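Local coordinates for B-type Cna protein (Enterococcus faecium, PDB 6FWY) that probably attaches to host surfaces through an internal thioester bond, as a thioester-domain surface protein whose precise function is not established, at residues Y79-G84 against Q107-V112; Y145-A148 against K152-P155. One frame throughout, in Å; residues are numbered along the deposited sequence.

Contact 1. Residues Y79-G84 against Q107-V112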
loop_
_atom_site.group_PDB
_atom_site.type_symbol
_atom_site.label_atom_id
_atom_site.label_comp_id
_atom_site.label_asym_id
_atom_site.label_seq_id
_atom_site.Cartn_x
_atom_site.Cartn_y
_atom_site.Cartn_z
ATOM N N TYR A 79 2.190 2.815 6.714
ATOM C CA TYR A 79 1.880 3.244 5.342
ATOM C C TYR A 79 2.065 4.736 5.212
ATOM O O TYR A 79 2.782 5.189 4.341
ATOM C CB TYR A 79 0.445 2.860 4.943
ATOM C CG TYR A 79 0.014 3.441 3.614
ATOM C CD1 TYR A 79 0.470 2.903 2.403
ATOM C CD2 TYR A 79 -0.848 4.534 3.560
ATOM C CE1 TYR A 79 0.079 3.449 1.181
ATOM C CE2 TYR A 79 -1.248 5.095 2.363
ATOM C CZ TYR A 79 -0.782 4.550 1.174
ATOM O OH TYR A 79 -1.180 5.089 -0.006
ATOM N N ARG A 80 1.430 5.488 6.108
ATOM C CA ARG A 80 1.506 6.940 6.076
ATOM C C ARG A 80 2.902 7.484 6.349
ATOM O O ARG A 80 3.270 8.502 5.776
ATOM C CB ARG A 80 0.486 7.543 7.042
ATOM C CG ARG A 80 -0.938 7.454 6.515
ATOM C CD ARG A 80 -1.896 8.314 7.314
ATOM N NE ARG A 80 -2.066 7.817 8.679
ATOM C CZ ARG A 80 -2.920 6.869 9.072
ATOM N NH1 ARG A 80 -3.750 6.258 8.213
ATOM N NH2 ARG A 80 -2.945 6.542 10.371
ATOM N N MET A 81 3.682 6.809 7.190
ATOM C CA MET A 81 5.065 7.219 7.424
ATOM C C MET A 81 5.829 7.250 6.098
ATOM O O MET A 81 6.537 8.220 5.824
ATOM C CB MET A 81 5.768 6.288 8.417
ATOM C CG MET A 81 7.240 6.622 8.674
ATOM S SD MET A 81 8.105 5.279 9.517
ATOM C CE MET A 81 8.402 4.122 8.154
ATOM N N PHE A 82 5.693 6.191 5.298
ATOM C CA PHE A 82 6.314 6.150 3.983
ATOM C C PHE A 82 5.767 7.233 3.054
ATOM O O PHE A 82 6.531 7.970 2.482
ATOM C CB PHE A 82 6.170 4.770 3.337
ATOM C CG PHE A 82 7.098 3.733 3.903
ATOM C CD1 PHE A 82 8.427 3.670 3.490
ATOM C CD2 PHE A 82 6.648 2.807 4.826
ATOM C CE1 PHE A 82 9.290 2.697 3.998
ATOM C CE2 PHE A 82 7.500 1.845 5.348
ATOM C CZ PHE A 82 8.820 1.792 4.931
ATOM N N LYS A 83 4.450 7.332 2.930
ATOM C CA LYS A 83 3.805 8.307 2.018
ATOM C C LYS A 83 4.110 9.763 2.375
ATOM O O LYS A 83 4.288 10.591 1.488
ATOM C CB LYS A 83 2.296 8.091 1.982
ATOM C CG LYS A 83 1.594 8.808 0.847
ATOM C CD LYS A 83 0.080 8.794 0.966
ATOM C CE LYS A 83 -0.510 9.773 -0.053
ATOM N NZ LYS A 83 -1.938 9.485 -0.331
ATOM N N GLY A 84 4.162 10.058 3.677
ATOM C CA GLY A 84 4.412 11.416 4.178
ATOM C C GLY A 84 5.831 11.712 4.627
ATOM O O GLY A 84 6.108 12.808 5.078
ATOM N N GLN A 107 13.203 7.796 10.046
ATOM C CA GLN A 107 13.629 6.654 10.873
ATOM C C GLN A 107 13.229 6.853 12.350
ATOM O O GLN A 107 12.902 5.894 13.048
ATOM C CB GLN A 107 15.146 6.426 10.735
ATOM C CG GLN A 107 15.759 5.346 11.631
ATOM C CD GLN A 107 15.124 3.984 11.416
ATOM O OE1 GLN A 107 15.376 3.330 10.418
ATOM N NE2 GLN A 107 14.296 3.557 12.358
ATOM N N LEU A 108 13.261 8.101 12.809
ATOM C CA LEU A 108 12.850 8.418 14.172
ATOM C C LEU A 108 11.359 8.088 14.366
ATOM O O LEU A 108 10.989 7.431 15.322
ATOM C CB LEU A 108 13.172 9.886 14.469
ATOM C CG LEU A 108 13.068 10.410 15.897
ATOM C CD1 LEU A 108 13.852 9.567 16.912
ATOM C CD2 LEU A 108 13.584 11.842 15.845
ATOM N N VAL A 109 10.524 8.489 13.406
ATOM C CA VAL A 109 9.107 8.083 13.357
ATOM C C VAL A 109 8.963 6.552 13.382
ATOM O O VAL A 109 8.197 6.013 14.183
ATOM C CB VAL A 109 8.374 8.656 12.118
ATOM C CG1 VAL A 109 6.963 8.077 11.976
ATOM C CG2 VAL A 109 8.316 10.162 12.223
ATOM N N SER A 110 9.703 5.864 12.532
ATOM C CA SER A 110 9.678 4.401 12.532
ATOM C C SER A 110 9.958 3.783 13.923
ATOM O O SER A 110 9.246 2.886 14.362
ATOM C CB SER A 110 10.674 3.843 11.509
ATOM O OG SER A 110 10.569 2.438 11.417
ATOM N N TRP A 111 10.995 4.275 14.593
ATOM C CA TRP A 111 11.370 3.764 15.913
ATOM C C TRP A 111 10.251 3.966 16.944
ATOM O O TRP A 111 9.955 3.071 17.716
ATOM C CB TRP A 111 12.668 4.406 16.412
ATOM C CG TRP A 111 13.956 3.848 15.826
ATOM C CD1 TRP A 111 14.218 2.542 15.477
ATOM C CD2 TRP A 111 15.163 4.569 15.578
ATOM N NE1 TRP A 111 15.500 2.421 15.046
ATOM C CE2 TRP A 111 16.106 3.642 15.083
ATOM C CE3 TRP A 111 15.538 5.904 15.712
ATOM C CZ2 TRP A 111 17.403 4.015 14.712
ATOM C CZ3 TRP A 111 16.831 6.273 15.374
ATOM C CH2 TRP A 111 17.742 5.345 14.874
ATOM N N VAL A 112 9.635 5.145 16.920
ATOM C CA VAL A 112 8.528 5.482 17.819
ATOM C C VAL A 112 7.295 4.642 17.508
ATOM O O VAL A 112 6.725 4.041 18.397
ATOM C CB VAL A 112 8.207 6.987 17.761
ATOM C CG1 VAL A 112 6.953 7.326 18.574
ATOM C CG2 VAL A 112 9.399 7.783 18.285
#
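Met-81 reaches from helix 76-84 to the backbone of helix 99-113 and lies against Val-109 and Ser-110. Its chain leaves the helix extended through chi1 and chi2, CG anti to the backbone N (chi1 178°), and this reach carries the sulfur across the gap. The tight part is here: CG of Met-81 packs on CG1 of Val-109 at 3.6 Å, the two side chains running alongside each other in opposite senses. One step further out, SD of Met-81 stands 3.5 Å from the Ser-110 N and 3.6 Å from its CB, so it touches the helix itself, without a hydrogen bond. The bend at chi3 (78°) then turns CE away, over one face of its helix neighbour Phe-82, 3.7 Å above the ring plane and toward the rim; its approach to the Ser-110 CB, 4.1 Å, is looser. The contact belongs to the helical part of the thioester domain, where Tyr-51 of strand 49-52 touches both Met-81 and Ser-110. Ser-110 directs OG not to Met-81 but to the carbonyl O of Cys-52, and Gln-107, one turn earlier, accepts a bond from Cys-52 N through OE1. By family analogy Cys-52 and Gln-107 are probably the residues that form the thioester, although Gln-107 keeps its amide nitrogen in this model; through Ser-110 the contact adjoins that site. The backbones stay apart even here, 7.2 Å between the CA atoms of Met-81 and Val-109, and the methionine chain bridges them. On the far flank of helix 76-84, Lys-83 extends to solvent and touches Tyr-147.

Contact 2. Residues Y145-A148 against K152-P155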
loop_
_atom_site.group_PDB
_atom_site.type_symbol
_atom_site.label_atom_id
_atom_site.label_comp_id
_atom_site.label_asym_id
_atom_site.label_seq_id
_atom_site.Cartn_x
_atom_site.Cartn_y
_atom_site.Cartn_z
ATOM N N TYR A 145 5.278 12.374 11.915
ATOM C CA TYR A 145 4.615 11.646 12.998
ATOM C C TYR A 145 3.131 12.020 13.092
ATOM O O TYR A 145 2.268 11.148 13.147
ATOM C CB TYR A 145 5.334 11.921 14.314
ATOM C CG TYR A 145 4.847 11.134 15.491
ATOM C CD1 TYR A 145 4.919 9.761 15.495
ATOM C CD2 TYR A 145 4.339 11.768 16.620
ATOM C CE1 TYR A 145 4.485 9.013 16.586
ATOM C CE2 TYR A 145 3.922 11.038 17.731
ATOM C CZ TYR A 145 3.987 9.653 17.690
ATOM O OH TYR A 145 3.575 8.888 18.752
ATOM N N ASP A 146 2.839 13.318 13.081
ATOM C CA ASP A 146 1.461 13.793 13.098
ATOM C C ASP A 146 0.633 13.160 11.967
ATOM O O ASP A 146 -0.477 12.694 12.196
ATOM C CB ASP A 146 1.423 15.318 13.002
ATOM C CG ASP A 146 0.009 15.894 13.185
ATOM O OD1 ASP A 146 -0.792 15.324 13.968
ATOM O OD2 ASP A 146 -0.347 16.896 12.513
ATOM N N TYR A 147 1.201 13.123 10.763
ATOM C CA TYR A 147 0.535 12.511 9.625
ATOM C C TYR A 147 0.354 10.989 9.822
ATOM O O TYR A 147 -0.725 10.455 9.590
ATOM C CB TYR A 147 1.283 12.825 8.326
ATOM C CG TYR A 147 0.646 12.197 7.110
ATOM C CD1 TYR A 147 -0.621 12.598 6.681
ATOM C CD2 TYR A 147 1.295 11.184 6.403
ATOM C CE1 TYR A 147 -1.219 12.022 5.579
ATOM C CE2 TYR A 147 0.694 10.600 5.302
ATOM C CZ TYR A 147 -0.553 11.023 4.889
ATOM O OH TYR A 147 -1.137 10.434 3.800
ATOM N N ALA A 148 1.396 10.306 10.283
ATOM C CA ALA A 148 1.326 8.866 10.546
ATOM C C ALA A 148 0.265 8.483 11.590
ATOM O O ALA A 148 -0.508 7.556 11.362
ATOM C CB ALA A 148 2.683 8.341 10.950
ATOM N N LYS A 152 -5.502 10.342 7.441
ATOM C CA LYS A 152 -6.610 9.448 7.083
ATOM C C LYS A 152 -6.295 8.408 5.998
ATOM O O LYS A 152 -7.015 7.413 5.889
ATOM C CB LYS A 152 -7.777 10.313 6.597
ATOM C CG LYS A 152 -7.506 10.800 5.165
ATOM C CD LYS A 152 -8.212 12.088 4.727
ATOM C CE LYS A 152 -7.428 12.769 3.597
ATOM N NZ LYS A 152 -8.091 14.038 3.178
ATOM N N ASP A 153 -5.244 8.637 5.201
ATOM C CA ASP A 153 -4.964 7.810 4.009
ATOM C C ASP A 153 -4.478 6.424 4.398
ATOM O O ASP A 153 -3.740 6.256 5.378
ATOM C CB ASP A 153 -3.926 8.455 3.087
ATOM C CG ASP A 153 -4.280 9.879 2.705
ATOM O OD1 ASP A 153 -5.281 10.082 1.996
ATOM O OD2 ASP A 153 -3.540 10.810 3.129
ATOM N N THR A 154 -4.895 5.443 3.604
ATOM C CA THR A 154 -4.597 4.025 3.818
ATOM C C THR A 154 -4.234 3.424 2.465
ATOM O O THR A 154 -4.452 4.065 1.433
ATOM C CB THR A 154 -5.820 3.262 4.380
ATOM O OG1 THR A 154 -6.761 3.004 3.328
ATOM C CG2 THR A 154 -6.529 4.061 5.523
ATOM N N PRO A 155 -3.701 2.175 2.450
ATOM C CA PRO A 155 -3.469 1.484 1.167
ATOM C C PRO A 155 -4.718 0.785 0.569
ATOM O O PRO A 155 -4.578 -0.064 -0.319
ATOM C CB PRO A 155 -2.385 0.462 1.532
ATOM C CG PRO A 155 -2.669 0.137 2.960
ATOM C CD PRO A 155 -3.156 1.406 3.592
#
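Tyr-147 and Asp-153 meet with their side chains at about a right angle, the phenol pointing its hydroxyl at one carboxylate oxygen. The Tyr-147 OH donates to OD2 of Asp-153 over a short 2.5 Å. On the ring side, OD2 sits at the edge and in the plane, 3.5 Å from CZ and 3.6 Å from CE1 of Tyr-147, so this contact uses the ring's edge and not its face. On the acid side, the hydroxyl comes in on the anti side of OD2, 19° out of the carboxylate plane, while the ring and carboxylate planes are turned 48° apart. Both backbones start their side chains in directions that do not face the partner. Tyr-147 sets CG anti to its backbone N (chi1 179°), and the ring's length then spans the gap, while Asp-153 tucks CG beside its own N and brings OD2 round to the hydroxyl. The bond probably lowers the basicity of the carboxylate. Lys-83 of helix 76-84 touches the tyrosine, and Arg-80 also binds the main-chain O of Asp-153 and that of Ala-148, the residue after Tyr-147, so the loop is held through its backbone as well. This is a tyrosine-carboxylate hydrogen bond at the partly exposed C-terminal end of a helix, joining the last turn of helix 131-150 to the loop that runs on to strand 159-169 and the five-stranded sheet.

Contacts 1 and 2 lie about 9 Å apart, centre to centre, and follow in series along the chain: 79-84 with 107-112 closes before 145-148 with 152-155 opens. Helix 76-84 is common ground. One flank of it packs on helix 99-113 in contact 1, and Arg-80 ties the same helix to both segments of contact 2. Tyr-145 of helix 131-150 in turn rests on Val-109 and Val-112. The three helices therefore pack against one another beside the probable thioester site, and the loop 152-155, which leads out to the five-stranded sheet, is secured to them.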